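Side-chain contact in tumor necrosis factor-inducible gene 6 protein (Homo sapiens, PDB 2PF5), which binds hyaluronan through its Link module and transfers heavy chains from inter-alpha-inhibitor onto hyaluronan, organising the extracellular matrix during tissue remodeling: residues V22-E26 with G27-A31. Residues are numbered along the deposited sequence; the frame is centred on the assembly and turned at random.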
loop_
_atom_site.group_PDB
_atom_site.type_symbol
_atom_site.label_atom_id
_atom_site.label_comp_id
_atom_site.label_asym_id
_atom_site.label_seq_id
_atom_site.Cartn_x
_atom_site.Cartn_y
_atom_site.Cartn_z
ATOM N N VAL A 22 -0.398 -8.136 -8.043
ATOM C CA VAL A 22 0.071 -8.914 -6.889
ATOM C C VAL A 22 -1.069 -9.100 -5.850
ATOM O O VAL A 22 -1.315 -10.216 -5.374
ATOM C CB VAL A 22 1.281 -8.240 -6.207
ATOM C CG1 VAL A 22 1.589 -8.923 -4.843
ATOM C CG2 VAL A 22 2.506 -8.348 -7.121
ATOM N N CYS A 23 -1.779 -8.026 -5.540
ATOM C CA CYS A 23 -2.911 -8.156 -4.580
ATOM C C CYS A 23 -3.997 -9.105 -5.130
ATOM O O CYS A 23 -4.530 -9.967 -4.403
ATOM C CB CYS A 23 -3.469 -6.765 -4.185
ATOM S SG CYS A 23 -2.313 -5.720 -3.297
ATOM N N GLU A 24 -4.281 -8.993 -6.436
ATOM C CA GLU A 24 -5.232 -9.880 -7.097
ATOM C C GLU A 24 -4.779 -11.338 -7.081
ATOM O O GLU A 24 -5.560 -12.263 -6.819
ATOM C CB GLU A 24 -5.490 -9.429 -8.542
ATOM C CG GLU A 24 -6.209 -8.090 -8.665
ATOM C CD GLU A 24 -6.308 -7.596 -10.107
ATOM O OE1 GLU A 24 -5.628 -8.177 -11.001
ATOM O OE2 GLU A 24 -7.068 -6.626 -10.340
ATOM N N PHE A 25 -3.496 -11.527 -7.348
ATOM C CA PHE A 25 -2.915 -12.856 -7.406
ATOM C C PHE A 25 -3.106 -13.570 -6.068
ATOM O O PHE A 25 -3.308 -14.795 -6.029
ATOM C CB PHE A 25 -1.424 -12.756 -7.747
ATOM C CG PHE A 25 -0.712 -14.077 -7.775
ATOM C CD1 PHE A 25 -1.082 -15.074 -8.666
ATOM C CD2 PHE A 25 0.388 -14.283 -6.960
ATOM C CE1 PHE A 25 -0.396 -16.304 -8.708
ATOM C CE2 PHE A 25 1.091 -15.499 -7.004
ATOM C CZ PHE A 25 0.697 -16.500 -7.861
ATOM N N GLU A 26 -3.041 -12.801 -4.988
ATOM C CA GLU A 26 -3.108 -13.381 -3.649
ATOM C C GLU A 26 -4.540 -13.461 -3.145
ATOM O O GLU A 26 -4.770 -13.850 -1.988
ATOM C CB GLU A 26 -2.210 -12.603 -2.665
ATOM C CG GLU A 26 -0.718 -12.881 -2.963
ATOM C CD GLU A 26 0.272 -12.316 -1.928
ATOM O OE1 GLU A 26 -0.152 -11.640 -0.967
ATOM O OE2 GLU A 26 1.493 -12.599 -2.072
ATOM N N GLY A 27 -5.484 -13.101 -4.014
ATOM C CA GLY A 27 -6.913 -13.280 -3.751
ATOM C C GLY A 27 -7.691 -12.023 -3.371
ATOM O O GLY A 27 -8.886 -12.106 -3.082
ATOM N N GLY A 28 -7.030 -10.870 -3.389
ATOM C CA GLY A 28 -7.631 -9.616 -2.966
ATOM C C GLY A 28 -7.569 -8.515 -4.001
ATOM O O GLY A 28 -7.703 -8.778 -5.217
ATOM N N HIS A 29 -7.420 -7.286 -3.509
ATOM C CA HIS A 29 -7.357 -6.054 -4.311
ATOM C C HIS A 29 -6.462 -5.108 -3.568
ATOM O O HIS A 29 -6.126 -5.377 -2.405
ATOM C CB HIS A 29 -8.765 -5.438 -4.490
ATOM C CG HIS A 29 -9.759 -6.397 -5.065
ATOM N ND1 HIS A 29 -9.812 -6.699 -6.415
ATOM C CD2 HIS A 29 -10.693 -7.175 -4.466
ATOM C CE1 HIS A 29 -10.746 -7.612 -6.616
ATOM N NE2 HIS A 29 -11.289 -7.921 -5.449
ATOM N N LEU A 30 -6.054 -3.998 -4.197
ATOM C CA LEU A 30 -5.340 -2.966 -3.463
ATOM C C LEU A 30 -6.268 -2.420 -2.387
ATOM O O LEU A 30 -7.502 -2.229 -2.615
ATOM C CB LEU A 30 -4.907 -1.818 -4.373
ATOM C CG LEU A 30 -3.753 -2.184 -5.336
ATOM C CD1 LEU A 30 -3.732 -1.120 -6.461
ATOM C CD2 LEU A 30 -2.385 -2.322 -4.636
ATOM N N ALA A 31 -5.679 -2.164 -1.231
ATOM C CA ALA A 31 -6.462 -1.579 -0.113
ATOM C C ALA A 31 -6.870 -0.152 -0.501
ATOM O O ALA A 31 -6.105 0.589 -1.183
ATOM C CB ALA A 31 -5.622 -1.581 1.150
HETATM O O HOH W 1 -8.323 -5.287 -8.405
#
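Cys23 lies with its side chain against the start of the strand that follows its own helix. Its CB sits 3.5 Å from His29 C, and one atom further on SG meets the methyl CD2 of Leu30 at 3.7 Å. SG is anti to the carbonyl carbon of Cys23 itself, beside its backbone N (chi1 -64°), and from there it forms the disulfide with Cys92, which ties the helix end to strand 89-93. Leu30 reaches SG with the one methyl, and the same side chain also packs on Tyr16, Ala19 and Lys20 of the helix.

On the solvent side, Glu24 and His29 are joined by a water rather than directly. The water donates to Glu24 OE2 at 2.7 Å and is hydrogen-bonded to His29 ND1 at 2.9 Å, at the ring edge and in its plane. Glu24 is extended beyond CG; its OE2 stays 4.8 Å from His29 ND1, and the water bridges the two. Nearer the backbone, Glu24 CA makes a CH...O contact of 3.3 Å with Gly28 O.

The chain between these residues is a Schellman motif ending helix 16-25, the turn by which the chain of this Link module passes from helix 16-25 into strand 29-30. Its two bonds are Gly28 N to Cys23 O at 2.8 Å and Gly27 N to Glu24 O at 2.9 Å, the latter donor coming in from above the carbonyl plane, 66° out of it. Gly27 has a positive phi of 104°, a conformation glycine adopts readily and the usual one at this position of a Schellman motif. The carboxylate of Glu26 leads away from the turn to Arg5, in a salt bridge, and to the hydroxyl of Tyr3, linking the helix end to strand 2-5. Past the turn, backbone hydrogen bonds of His29 with Tyr93 and of Ala31 with Tyr91 set the chain antiparallel to strand 89-93.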